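PDB 5UL3: OxsB protein from Bacillus megaterium, which catalyses the oxidative ring contraction of dAMP to an oxetane aldehyde in oxetanocin A biosynthesis, as a radical S-adenosylmethionine enzyme that uses cobalamin and a [4Fe-4S] cluster. Local coordinates for residues Pro178-Leu183 and Ser210-Val215; Val185-Lys190 and Gly216-Ser221; Ile236-Gly241 and Gly263-Asp268; Gly241-Arg246 and Val277-Asn282. All coordinates share one frame; numbering follows the deposited sequence. Where two conformers were deposited one is given.

Contact 1: residues Pro178-Leu183 and Ser210-Val215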
loop_
_atom_site.group_PDB
_atom_site.type_symbol
_atom_site.label_atom_id
_atom_site.label_comp_id
_atom_site.label_asym_id
_atom_site.label_seq_id
_atom_site.Cartn_x
_atom_site.Cartn_y
_atom_site.Cartn_z
ATOM N N PRO A 178 -17.191 -4.672 -23.046
ATOM C CA PRO A 178 -15.980 -5.477 -22.828
ATOM C C PRO A 178 -16.262 -6.965 -22.964
ATOM O O PRO A 178 -17.377 -7.441 -22.755
ATOM C CB PRO A 178 -15.584 -5.124 -21.387
ATOM C CG PRO A 178 -16.885 -4.764 -20.727
ATOM C CD PRO A 178 -17.704 -4.078 -21.800
ATOM N N ASP A 179 -15.206 -7.711 -23.298
ATOM C CA ASP A 179 -15.283 -9.166 -23.288
ATOM C C ASP A 179 -14.973 -9.767 -21.930
ATOM O O ASP A 179 -15.442 -10.867 -21.626
ATOM C CB ASP A 179 -14.318 -9.736 -24.322
ATOM C CG ASP A 179 -14.573 -9.171 -25.691
ATOM O OD1 ASP A 179 -15.745 -9.212 -26.114
ATOM O OD2 ASP A 179 -13.645 -8.614 -26.300
ATOM N N ILE A 180 -14.181 -9.074 -21.117
ATOM C CA ILE A 180 -13.856 -9.499 -19.759
ATOM C C ILE A 180 -14.025 -8.289 -18.862
ATOM O O ILE A 180 -13.537 -7.204 -19.198
ATOM C CB ILE A 180 -12.415 -10.038 -19.645
ATOM C CG1 ILE A 180 -12.222 -11.272 -20.541
ATOM C CG2 ILE A 180 -12.114 -10.443 -18.175
ATOM C CD1 ILE A 180 -10.752 -11.631 -20.766
ATOM N N ILE A 181 -14.713 -8.461 -17.733
ATOM C CA ILE A 181 -14.848 -7.400 -16.748
ATOM C C ILE A 181 -14.179 -7.886 -15.474
ATOM O O ILE A 181 -14.446 -9.004 -15.023
ATOM C CB ILE A 181 -16.320 -7.037 -16.478
ATOM C CG1 ILE A 181 -16.979 -6.510 -17.764
ATOM C CG2 ILE A 181 -16.414 -5.992 -15.367
ATOM C CD1 ILE A 181 -18.489 -6.391 -17.653
ATOM N N GLY A 182 -13.315 -7.063 -14.906
ATOM C CA GLY A 182 -12.654 -7.406 -13.655
ATOM C C GLY A 182 -12.842 -6.328 -12.614
ATOM O O GLY A 182 -12.682 -5.141 -12.900
ATOM N N LEU A 183 -13.158 -6.754 -11.389
ATOM C CA LEU A 183 -13.231 -5.857 -10.243
ATOM C C LEU A 183 -12.110 -6.182 -9.264
ATOM O O LEU A 183 -11.907 -7.350 -8.915
ATOM C CB LEU A 183 -14.573 -5.972 -9.512
ATOM C CG LEU A 183 -15.870 -5.993 -10.319
ATOM C CD1 LEU A 183 -17.064 -6.011 -9.336
ATOM C CD2 LEU A 183 -15.934 -4.782 -11.271
ATOM N N SER A 210 -22.114 -8.980 -22.547
ATOM C CA SER A 210 -21.721 -10.389 -22.573
ATOM C C SER A 210 -20.230 -10.450 -22.274
ATOM O O SER A 210 -19.411 -10.051 -23.104
ATOM C CB SER A 210 -22.059 -11.046 -23.912
ATOM O OG SER A 210 -23.467 -11.047 -24.118
ATOM N N SER A 211 -19.887 -10.932 -21.084
ATOM C CA SER A 211 -18.516 -10.857 -20.601
ATOM C C SER A 211 -18.223 -12.002 -19.646
ATOM O O SER A 211 -19.089 -12.446 -18.880
ATOM C CB SER A 211 -18.246 -9.524 -19.880
ATOM O OG SER A 211 -18.675 -8.401 -20.631
ATOM N N ILE A 212 -16.976 -12.469 -19.707
ATOM C CA ILE A 212 -16.385 -13.189 -18.589
ATOM C C ILE A 212 -16.211 -12.216 -17.434
ATOM O O ILE A 212 -15.654 -11.125 -17.612
ATOM C CB ILE A 212 -15.028 -13.780 -19.002
ATOM C CG1 ILE A 212 -15.189 -14.758 -20.164
ATOM C CG2 ILE A 212 -14.335 -14.443 -17.781
ATOM C CD1 ILE A 212 -13.844 -15.195 -20.746
ATOM N N ILE A 213 -16.693 -12.594 -16.250
ATOM C CA ILE A 213 -16.614 -11.750 -15.060
ATOM C C ILE A 213 -15.592 -12.359 -14.111
ATOM O O ILE A 213 -15.654 -13.558 -13.812
ATOM C CB ILE A 213 -17.978 -11.623 -14.363
ATOM C CG1 ILE A 213 -19.062 -11.241 -15.373
ATOM C CG2 ILE A 213 -17.911 -10.583 -13.257
ATOM C CD1 ILE A 213 -18.815 -9.909 -16.046
ATOM N N THR A 214 -14.665 -11.538 -13.624
ATOM C CA THR A 214 -13.694 -12.006 -12.645
ATOM C C THR A 214 -13.517 -10.947 -11.560
ATOM O O THR A 214 -13.732 -9.756 -11.792
ATOM C CB THR A 214 -12.348 -12.374 -13.326
ATOM O OG1 THR A 214 -11.405 -12.830 -12.343
ATOM C CG2 THR A 214 -11.741 -11.204 -14.089
ATOM N N VAL A 215 -13.160 -11.387 -10.350
ATOM C CA VAL A 215 -12.802 -10.454 -9.287
ATOM C C VAL A 215 -11.442 -10.888 -8.765
ATOM O O VAL A 215 -11.088 -12.070 -8.821
ATOM C CB VAL A 215 -13.821 -10.391 -8.125
ATOM C CG1 VAL A 215 -15.153 -9.712 -8.573
ATOM C CG2 VAL A 215 -14.064 -11.779 -7.543
HETATM O O HOH W 1 -20.321 -6.817 -23.401
#
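Ile-180 to Leu-183 pair in parallel with Ile-212 to Val-215, the two strands of a beta-alpha-beta unit in the cobalamin-binding Rossmann fold; helix 190-205 makes the crossover between them. The C-terminal part is tightly packed. Ile-181 N donates to Ile-212 O at 2.8 Å, and Ile-181 O accepts Thr-214 N, both bonds running nearly along the C=O axis, before Leu-183 N reaches Thr-214 O. Ile-181, Ile-213, Leu-183 and Val-215 share one face of the sheet. There Ile-213 has CG1 beside its own backbone N (chi1 -50°), and chi2 of -61° turns its CD1 to within 3.8 Å of Ile-181 CB; Leu-197 of the crossover helix covers Leu-183 and Ile-213. On the other face Ile-180 and Ile-212 lie side by side with CG1 of the former 4.1 Å from CB of the latter, under helix 242-252. Gly-182 and Thr-214 follow on this face, and both touch cobalamin.

Toward residues 178 and 210 the pairing gives way to partly exposed loop. The Ile-212 N to Asp-179 O bond is more bent, at 143°, and Asp-179 turns its OD2 to Thr-119 N of the next strand. A water accepts from Ser-210 N at 2.9 Å. Ser-211 closes this end with its hydroxyl: OG, 3.6 Å from Ile-181 CD1, donates to Pro-178 O at 2.7 Å from well above the carbonyl plane.

Contact 2: residues Val185-Lys190 and Gly216-Ser221. With EDO (1,2-ethanediol), chain B.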
loop_
_atom_site.group_PDB
_atom_site.type_symbol
_atom_site.label_atom_id
_atom_site.label_comp_id
_atom_site.label_asym_id
_atom_site.label_seq_id
_atom_site.Cartn_x
_atom_site.Cartn_y
_atom_site.Cartn_z
ATOM N N VAL A 185 -11.280 -5.984 -5.511
ATOM C CA VAL A 185 -12.145 -5.954 -4.332
ATOM C C VAL A 185 -11.246 -5.994 -3.101
ATOM O O VAL A 185 -10.606 -7.015 -2.825
ATOM C CB VAL A 185 -13.142 -7.122 -4.312
ATOM C CG1 VAL A 185 -14.027 -7.038 -3.065
ATOM C CG2 VAL A 185 -13.992 -7.130 -5.579
ATOM N N ASN A 186 -11.199 -4.892 -2.367
ATOM C CA ASN A 186 -10.310 -4.707 -1.235
ATOM C C ASN A 186 -11.110 -4.696 0.063
ATOM O O ASN A 186 -12.342 -4.762 0.050
ATOM C CB ASN A 186 -9.520 -3.412 -1.403
ATOM C CG ASN A 186 -8.093 -3.568 -0.974
ATOM O OD1 ASN A 186 -7.804 -4.295 -0.024
ATOM N ND2 ASN A 186 -7.183 -2.928 -1.692
ATOM N N PHE A 187 -10.382 -4.629 1.188
ATOM C CA PHE A 187 -10.996 -4.531 2.512
ATOM C C PHE A 187 -12.124 -3.510 2.531
ATOM O O PHE A 187 -11.962 -2.376 2.069
ATOM C CB PHE A 187 -9.949 -4.132 3.557
ATOM C CG PHE A 187 -8.907 -5.182 3.809
ATOM C CD1 PHE A 187 -9.191 -6.274 4.619
ATOM C CD2 PHE A 187 -7.643 -5.079 3.249
ATOM C CE1 PHE A 187 -8.240 -7.251 4.857
ATOM C CE2 PHE A 187 -6.676 -6.061 3.496
ATOM C CZ PHE A 187 -6.981 -7.139 4.301
ATOM N N GLY A 188 -13.258 -3.916 3.096
ATOM C CA GLY A 188 -14.389 -3.026 3.278
ATOM C C GLY A 188 -15.250 -2.823 2.054
ATOM O O GLY A 188 -16.191 -2.018 2.107
ATOM N N GLN A 189 -14.962 -3.514 0.953
ATOM C CA GLN A 189 -15.643 -3.268 -0.310
ATOM C C GLN A 189 -16.613 -4.378 -0.698
ATOM O O GLN A 189 -17.064 -4.403 -1.847
ATOM C CB GLN A 189 -14.609 -3.067 -1.425
ATOM C CG GLN A 189 -13.774 -1.807 -1.251
ATOM C CD GLN A 189 -12.622 -1.712 -2.234
ATOM O OE1 GLN A 189 -12.399 -2.613 -3.046
ATOM N NE2 GLN A 189 -11.891 -0.607 -2.170
ATOM N N LYS A 190 -16.932 -5.306 0.214
ATOM C CA LYS A 190 -17.862 -6.383 -0.123
ATOM C C LYS A 190 -19.197 -5.840 -0.625
ATOM O O LYS A 190 -19.699 -6.268 -1.671
ATOM C CB LYS A 190 -18.119 -7.286 1.081
ATOM C CG LYS A 190 -19.304 -8.226 0.821
ATOM C CD LYS A 190 -19.903 -8.811 2.083
ATOM C CE LYS A 190 -21.152 -9.632 1.764
ATOM N NZ LYS A 190 -21.891 -10.025 3.001
ATOM N N GLY A 216 -10.676 -9.921 -8.267
ATOM C CA GLY A 216 -9.360 -10.221 -7.723
ATOM C C GLY A 216 -9.072 -9.382 -6.499
ATOM O O GLY A 216 -9.961 -8.675 -6.001
ATOM N N ASN A 217 -7.814 -9.419 -6.056
ATOM C CA ASN A 217 -7.346 -8.842 -4.798
ATOM C C ASN A 217 -7.788 -9.698 -3.608
ATOM O O ASN A 217 -8.421 -10.751 -3.765
ATOM C CB ASN A 217 -7.786 -7.386 -4.621
ATOM C CG ASN A 217 -6.718 -6.524 -3.944
ATOM O OD1 ASN A 217 -5.875 -7.031 -3.191
ATOM N ND2 ASN A 217 -6.752 -5.220 -4.215
ATOM N N VAL A 218 -7.425 -9.255 -2.406
ATOM C CA VAL A 218 -7.309 -10.178 -1.275
ATOM C C VAL A 218 -8.669 -10.631 -0.724
ATOM O O VAL A 218 -8.784 -11.750 -0.207
ATOM C CB VAL A 218 -6.451 -9.527 -0.175
ATOM C CG1 VAL A 218 -7.148 -8.306 0.391
ATOM C CG2 VAL A 218 -6.103 -10.559 0.909
ATOM N N ILE A 219 -9.712 -9.815 -0.844
ATOM C CA ILE A 219 -10.987 -10.132 -0.189
ATOM C C ILE A 219 -11.650 -11.353 -0.832
ATOM O O ILE A 219 -11.975 -12.304 -0.102
ATOM C CB ILE A 219 -11.908 -8.896 -0.153
ATOM C CG1 ILE A 219 -11.431 -7.910 0.919
ATOM C CG2 ILE A 219 -13.353 -9.278 0.111
ATOM C CD1 ILE A 219 -11.206 -8.555 2.272
ATOM N N PRO A 220 -11.851 -11.424 -2.161
ATOM C CA PRO A 220 -12.396 -12.676 -2.730
ATOM C C PRO A 220 -11.417 -13.836 -2.701
ATOM O O PRO A 220 -11.847 -14.997 -2.627
ATOM C CB PRO A 220 -12.759 -12.291 -4.175
ATOM C CG PRO A 220 -11.908 -11.119 -4.478
ATOM C CD PRO A 220 -11.751 -10.364 -3.184
ATOM N N SER A 221 -10.111 -13.566 -2.783
ATOM C CA SER A 221 -9.121 -14.634 -2.663
ATOM C C SER A 221 -9.255 -15.361 -1.332
ATOM O O SER A 221 -9.161 -16.595 -1.268
ATOM C CB SER A 221 -7.712 -14.058 -2.795
ATOM O OG SER A 221 -6.732 -15.087 -2.719
HETATM C C1 EDO B . -4.717 -17.563 -2.103
HETATM O O1 EDO B . -5.342 -16.864 -1.007
HETATM C C2 EDO B . -5.549 -18.784 -2.499
HETATM O O2 EDO B . -6.913 -18.429 -2.761
#
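Val-185 and Ile-219 meet where the loop after strand 180-184 packs on the start of helix 218-222, which follows the neighbouring strand 212-216 of the cobalamin-binding Rossmann fold; this is at the C-terminal ends of the parallel strands, where such folds hold their ligands. In the first shell, Val-185 N gives a nearly straight hydrogen bond to Gly-216 O (3.0 Å), carrying the strand pairing one step further. The side chains of Val-185 and Ile-219 cross at about a right angle, CG1 on CG2 at 3.9 Å. Pro-220 adds its CD, 3.7 Å from Val-185 CB. Ile-219 CG1, beside its own backbone N (chi1 -75°), presses on the Asn-186 carbonyl carbon at 3.3 Å, while CD1 of the same residue reaches Phe-187 CD1. Val-218 CG1 approaches the same ring obliquely, 3.9 Å from CE2. Phe-187 also touches cobalamin, as do Gly-216 and Asn-217, which makes this packing part of the cofactor pocket wall.

Further out, a type II turn from Asn-186 to Gln-189 shapes the first loop, with Gly-188 at positive phi. Gln-189 OE1 accepts Asn-186 N at 2.7 Å from above its amide plane, tying the turn across its own ends. Asn-217, the residue just before helix 218-222, sends ND2 to Ser-184 OG, the side chain of a cobalamin-binding residue. Its other amide atom, OD1, receives the backbone N of Val-218 at 2.8 Å.

Contact 3: residues Ile236-Gly241 and Gly263-Asp268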
loop_
_atom_site.group_PDB
_atom_site.type_symbol
_atom_site.label_atom_id
_atom_site.label_comp_id
_atom_site.label_asym_id
_atom_site.label_seq_id
_atom_site.Cartn_x
_atom_site.Cartn_y
_atom_site.Cartn_z
ATOM N N ILE A 236 -12.606 -16.262 -9.663
ATOM C CA ILE A 236 -11.859 -15.485 -8.676
ATOM C C ILE A 236 -10.370 -15.649 -8.946
ATOM O O ILE A 236 -9.871 -16.774 -9.038
ATOM C CB ILE A 236 -12.223 -15.904 -7.237
ATOM C CG1 ILE A 236 -13.635 -15.410 -6.904
ATOM C CG2 ILE A 236 -11.218 -15.330 -6.230
ATOM C CD1 ILE A 236 -14.143 -15.881 -5.563
ATOM N N CYS A 237 -9.663 -14.525 -9.079
ATOM C CA CYS A 237 -8.214 -14.542 -9.223
ATOM C C CYS A 237 -7.601 -14.627 -7.829
ATOM O O CYS A 237 -7.759 -13.701 -7.022
ATOM C CB CYS A 237 -7.719 -13.288 -9.949
ATOM S SG CYS A 237 -5.905 -13.189 -10.065
ATOM N N ASP A 238 -6.914 -15.741 -7.556
ATOM C CA ASP A 238 -6.444 -16.045 -6.204
ATOM C C ASP A 238 -5.211 -15.245 -5.812
ATOM O O ASP A 238 -5.051 -14.902 -4.636
ATOM C CB ASP A 238 -6.128 -17.539 -6.084
ATOM C CG ASP A 238 -7.381 -18.408 -6.095
ATOM O OD1 ASP A 238 -8.455 -17.904 -5.711
ATOM O OD2 ASP A 238 -7.276 -19.596 -6.470
ATOM N N LYS A 239 -4.325 -14.955 -6.762
ATOM C CA LYS A 239 -3.068 -14.289 -6.435
ATOM C C LYS A 239 -2.785 -13.169 -7.438
ATOM O O LYS A 239 -3.571 -12.222 -7.547
ATOM C CB LYS A 239 -1.925 -15.314 -6.398
ATOM C CG LYS A 239 -2.098 -16.302 -5.215
ATOM C CD LYS A 239 -1.465 -17.640 -5.492
ATOM C CE LYS A 239 -1.808 -18.614 -4.343
ATOM N NZ LYS A 239 -1.107 -19.913 -4.511
ATOM N N GLU A 240 -1.665 -13.230 -8.141
ATOM C CA GLU A 240 -1.395 -12.193 -9.142
ATOM C C GLU A 240 -2.373 -12.318 -10.313
ATOM O O GLU A 240 -2.802 -13.417 -10.681
ATOM C CB GLU A 240 0.042 -12.311 -9.668
ATOM C CG GLU A 240 1.116 -11.903 -8.644
ATOM C CD GLU A 240 2.497 -12.367 -9.050
ATOM O OE1 GLU A 240 2.649 -13.576 -9.325
ATOM O OE2 GLU A 240 3.419 -11.524 -9.105
ATOM N N GLY A 241 -2.687 -11.183 -10.932
ATOM C CA GLY A 241 -3.677 -11.165 -11.994
ATOM C C GLY A 241 -3.169 -11.253 -13.422
ATOM O O GLY A 241 -3.954 -11.554 -14.327
ATOM N N GLY A 263 -4.193 -19.633 -11.990
ATOM C CA GLY A 263 -4.439 -18.906 -10.749
ATOM C C GLY A 263 -5.856 -18.448 -10.480
ATOM O O GLY A 263 -6.056 -17.356 -9.920
ATOM N N ILE A 264 -6.851 -19.265 -10.825
ATOM C CA ILE A 264 -8.235 -18.926 -10.514
ATOM C C ILE A 264 -8.868 -20.011 -9.652
ATOM O O ILE A 264 -8.453 -21.178 -9.659
ATOM C CB ILE A 264 -9.112 -18.721 -11.770
ATOM C CG1 ILE A 264 -9.111 -19.997 -12.605
ATOM C CG2 ILE A 264 -8.666 -17.498 -12.573
ATOM C CD1 ILE A 264 -10.216 -20.020 -13.672
ATOM N N SER A 265 -9.884 -19.608 -8.897
ATOM C CA SER A 265 -10.794 -20.532 -8.239
ATOM C C SER A 265 -12.185 -20.353 -8.833
ATOM O O SER A 265 -12.591 -19.232 -9.158
ATOM C CB SER A 265 -10.824 -20.314 -6.724
ATOM O OG SER A 265 -10.969 -18.947 -6.400
ATOM N N TYR A 266 -12.906 -21.459 -8.988
ATOM C CA TYR A 266 -14.201 -21.425 -9.658
ATOM C C TYR A 266 -15.013 -22.642 -9.239
ATOM O O TYR A 266 -14.489 -23.600 -8.661
ATOM C CB TYR A 266 -14.019 -21.369 -11.177
ATOM C CG TYR A 266 -13.344 -22.599 -11.739
ATOM C CD1 TYR A 266 -11.955 -22.747 -11.703
ATOM C CD2 TYR A 266 -14.096 -23.623 -12.296
ATOM C CE1 TYR A 266 -11.343 -23.897 -12.206
ATOM C CE2 TYR A 266 -13.495 -24.763 -12.810
ATOM C CZ TYR A 266 -12.126 -24.897 -12.760
ATOM O OH TYR A 266 -11.556 -26.037 -13.279
ATOM N N VAL A 267 -16.310 -22.585 -9.535
ATOM C CA VAL A 267 -17.209 -23.714 -9.321
ATOM C C VAL A 267 -17.281 -24.496 -10.625
ATOM O O VAL A 267 -17.645 -23.940 -11.667
ATOM C CB VAL A 267 -18.606 -23.249 -8.880
ATOM C CG1 VAL A 267 -19.464 -24.450 -8.476
ATOM C CG2 VAL A 267 -18.517 -22.240 -7.744
ATOM N N ASP A 268 -16.937 -25.779 -10.575
ATOM C CA ASP A 268 -16.921 -26.595 -11.781
ATOM C C ASP A 268 -18.334 -27.102 -12.079
ATOM O O ASP A 268 -19.326 -26.635 -11.512
ATOM C CB ASP A 268 -15.892 -27.722 -11.655
ATOM C CG ASP A 268 -16.286 -28.798 -10.642
ATOM O OD1 ASP A 268 -17.335 -28.682 -9.975
ATOM O OD2 ASP A 268 -15.521 -29.781 -10.517
HETATM O O HOH W 2 -3.648 -15.805 -9.476
#
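Ile-236 and Ser-265 form an antiparallel hydrogen-bonded pair where strand 264-267 adds an antiparallel neighbour to the five parallel strands of the Rossmann sheet that houses cobalamin. The backbone bonds come first. Ile-236 N donates to Ser-265 O at 3.0 Å, and Ser-265 N returns a bond to Ile-236 O at 2.8 Å. Cys-237 and Ile-264 follow as a non-hydrogen-bonded pair, and beyond them Asp-238 N reaches Gly-263 O (3.0 Å) as the first chain leaves the sheet.

The polar side-chain contact lies on the face of Ile-236 and Ser-265. In the conformer given, one of two, Ser-265 OG is set between its own backbone N and carbonyl carbon (chi1 48°) and donates to Asp-238 OD1 at 2.8 Å, meeting the carboxylate on its syn side and 18° out of its plane. The other oxygen of Asp-238, OD2, has a weak hydrogen bond from His-275 ND1 in strand 273-275.

Van der Waals contact is slight: Ser-265 OG also lies 3.4 Å from Ile-236 CB, while the rest of the isoleucine faces helix 224-230. On the reverse face, Cys-237 and Ile-264 both rest on Thr-244 of helix 242-252, and Cys-237 also touches cobalamin.

Water provides the last kind of link, in the loop that carries Lys-239, Glu-240 and Gly-241 along the cobalamin pocket. One water accepts from Lys-239 N at 2.9 Å and donates to Glu-240 O; its second proton goes to Gly-263 O at 2.9 Å, the same oxygen that holds Asp-238 N.

Contact 4: residues Gly241-Arg246 and Val277-Asn282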
loop_
_atom_site.group_PDB
_atom_site.type_symbol
_atom_site.label_atom_id
_atom_site.label_comp_id
_atom_site.label_asym_id
_atom_site.label_seq_id
_atom_site.Cartn_x
_atom_site.Cartn_y
_atom_site.Cartn_z
ATOM N N GLY A 241 -2.687 -11.183 -10.932
ATOM C CA GLY A 241 -3.677 -11.165 -11.994
ATOM C C GLY A 241 -3.169 -11.253 -13.422
ATOM O O GLY A 241 -3.954 -11.554 -14.327
ATOM N N GLU A 242 -1.872 -11.015 -13.640
ATOM C CA GLU A 242 -1.350 -10.858 -15.001
ATOM C C GLU A 242 -1.574 -12.108 -15.844
ATOM O O GLU A 242 -2.159 -12.055 -16.930
ATOM C CB GLU A 242 0.142 -10.515 -14.953
ATOM C CG GLU A 242 0.466 -9.096 -14.487
ATOM C CD GLU A 242 0.561 -8.919 -12.960
ATOM O OE1 GLU A 242 0.111 -9.792 -12.184
ATOM O OE2 GLU A 242 1.072 -7.853 -12.540
ATOM N N TYR A 243 -1.064 -13.246 -15.382
ATOM C CA TYR A 243 -1.206 -14.469 -16.166
ATOM C C TYR A 243 -2.632 -14.986 -16.159
ATOM O O TYR A 243 -3.055 -15.632 -17.122
ATOM C CB TYR A 243 -0.274 -15.557 -15.635
ATOM C CG TYR A 243 1.192 -15.256 -15.779
ATOM C CD1 TYR A 243 1.640 -14.219 -16.576
ATOM C CD2 TYR A 243 2.136 -16.030 -15.107
ATOM C CE1 TYR A 243 2.985 -13.944 -16.697
ATOM C CE2 TYR A 243 3.478 -15.763 -15.221
ATOM C CZ TYR A 243 3.901 -14.725 -16.013
ATOM O OH TYR A 243 5.248 -14.474 -16.132
ATOM N N THR A 244 -3.380 -14.710 -15.088
ATOM C CA THR A 244 -4.802 -15.020 -15.063
ATOM C C THR A 244 -5.521 -14.335 -16.223
ATOM O O THR A 244 -6.270 -14.975 -16.971
ATOM C CB THR A 244 -5.393 -14.590 -13.718
ATOM O OG1 THR A 244 -4.921 -15.459 -12.680
ATOM C CG2 THR A 244 -6.928 -14.620 -13.747
ATOM N N LEU A 245 -5.285 -13.036 -16.400
ATOM C CA LEU A 245 -5.968 -12.317 -17.477
ATOM C C LEU A 245 -5.472 -12.784 -18.838
ATOM O O LEU A 245 -6.271 -12.977 -19.758
ATOM C CB LEU A 245 -5.800 -10.802 -17.307
ATOM C CG LEU A 245 -6.571 -10.195 -16.126
ATOM C CD1 LEU A 245 -6.169 -8.738 -15.925
ATOM C CD2 LEU A 245 -8.063 -10.282 -16.389
ATOM N N ARG A 246 -4.160 -13.005 -18.975
ATOM C CA ARG A 246 -3.633 -13.620 -20.191
ATOM C C ARG A 246 -4.401 -14.891 -20.549
ATOM O O ARG A 246 -4.755 -15.117 -21.718
ATOM C CB ARG A 246 -2.144 -13.949 -20.001
ATOM C CG ARG A 246 -1.526 -14.710 -21.161
ATOM C CD ARG A 246 -0.245 -15.433 -20.701
ATOM N NE ARG A 246 -0.524 -16.499 -19.747
ATOM C CZ ARG A 246 0.400 -17.117 -19.017
ATOM N NH1 ARG A 246 1.676 -16.778 -19.127
ATOM N NH2 ARG A 246 0.046 -18.077 -18.180
ATOM N N VAL A 277 -3.511 -23.947 -10.293
ATOM C CA VAL A 277 -2.193 -23.472 -9.893
ATOM C C VAL A 277 -1.896 -22.099 -10.498
ATOM O O VAL A 277 -2.204 -21.827 -11.672
ATOM C CB VAL A 277 -1.126 -24.489 -10.326
ATOM C CG1 VAL A 277 0.271 -23.959 -10.012
ATOM C CG2 VAL A 277 -1.383 -25.829 -9.647
ATOM N N ALA A 278 -1.280 -21.233 -9.696
ATOM C CA ALA A 278 -0.828 -19.914 -10.134
ATOM C C ALA A 278 0.685 -19.928 -10.279
ATOM O O ALA A 278 1.405 -20.134 -9.293
ATOM C CB ALA A 278 -1.251 -18.837 -9.138
ATOM N N GLU A 279 1.165 -19.732 -11.497
ATOM C CA GLU A 279 2.596 -19.598 -11.727
ATOM C C GLU A 279 3.003 -18.174 -11.361
ATOM O O GLU A 279 2.445 -17.207 -11.893
ATOM C CB GLU A 279 2.923 -19.916 -13.184
ATOM C CG GLU A 279 4.346 -19.595 -13.613
ATOM C CD GLU A 279 4.499 -19.524 -15.131
ATOM O OE1 GLU A 279 3.555 -19.901 -15.861
ATOM O OE2 GLU A 279 5.561 -19.068 -15.593
ATOM N N THR A 280 3.953 -18.036 -10.439
ATOM C CA THR A 280 4.350 -16.698 -10.015
ATOM C C THR A 280 4.865 -15.877 -11.197
ATOM O O THR A 280 5.625 -16.364 -12.046
ATOM C CB THR A 280 5.400 -16.791 -8.915
ATOM O OG1 THR A 280 4.806 -17.445 -7.786
ATOM C CG2 THR A 280 5.848 -15.384 -8.498
ATOM N N VAL A 281 4.420 -14.620 -11.267
ATOM C CA VAL A 281 4.716 -13.790 -12.433
ATOM C C VAL A 281 6.205 -13.462 -12.503
ATOM O O VAL A 281 6.862 -13.209 -11.487
ATOM C CB VAL A 281 3.856 -12.513 -12.389
ATOM C CG1 VAL A 281 4.314 -11.502 -13.462
ATOM C CG2 VAL A 281 2.385 -12.876 -12.609
ATOM N N ASN A 282 6.751 -13.468 -13.719
ATOM C CA ASN A 282 8.129 -13.038 -13.939
ATOM C C ASN A 282 8.154 -11.507 -13.882
ATOM O O ASN A 282 8.229 -10.806 -14.897
ATOM C CB ASN A 282 8.636 -13.588 -15.268
ATOM C CG ASN A 282 10.052 -13.176 -15.560
ATOM O OD1 ASN A 282 10.762 -12.691 -14.679
ATOM N ND2 ASN A 282 10.482 -13.375 -16.808
HETATM O O HOH W 3 0.908 -20.124 -16.182
#
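Tyr-243, in the first turn of helix 242-252, reaches across to the loop 277-282 and carries most of the contact. From its CB, which lies against one face of the Arg-246 guanidinium, CG leaves beside the backbone N (chi1 -65°) and takes the ring toward the loop. Val-281 CG2 sits over the centre of one ring face in a CH-pi contact, 3.9 Å from the centroid and only 6° off the normal. Arg-246 NH1 lies over the opposite face, 3.6 Å above the plane and offset toward the rim, so that the ring is held between an aliphatic methyl and a cationic group. Along one side of the ring CD2 comes to 3.4 Å from Glu-279 O, and CE2 meets Val-281 CA at 3.6 Å and the carboxylate carbon of Glu-279. At the tip, Tyr-243 OH accepts an almost straight hydrogen bond (175°) from Asn-282 N at 3.0 Å. The same hydroxyl is also bonded to Glu-286 OE1.

Charge adds a looser link. Arg-246 NH2 and Glu-279 OE1 are 4.6 Å apart, beyond a salt bridge, and one water joins them, accepting from NH2 and donating to OE1 at 2.7 Å.

Beside the tyrosine, Glu-242 touches Val-281 CG2 while its OE1 hydrogen-bonds cobalamin and its OE2 forms a salt bridge with Arg-311. The contact thus ties the start of helix 242-252 to the loop leading from strand 273-275 into helix 283-286, with Tyr-146 of helix 138-149 packed against Glu-242, Tyr-243 and Arg-246.

In the fold
Contacts 1 and 3 belong to one sheet: Val-215 O of contact 1 bonds Cys-237 N of contact 3, still in parallel pairing, and the antiparallel pairing begins within contact 3. Contact 1 is mainly a buried aliphatic interior, with a more open end at its loops, whereas contact 3, also buried, adds a serine-carboxylate bond between side chains. Contact 2 joins the segments that follow the strands of contact 1, beside the cofactor, and its Ser-221 OG meets Asp-238 O of contact 3. Contact 4 is only partly buried and relies on an aromatic ring and water-bridged charges; it shares Gly-241 with contact 3 and is joined to it by Glu-240 OE1 and Val-281 N. All four include residues lining the cobalamin pocket.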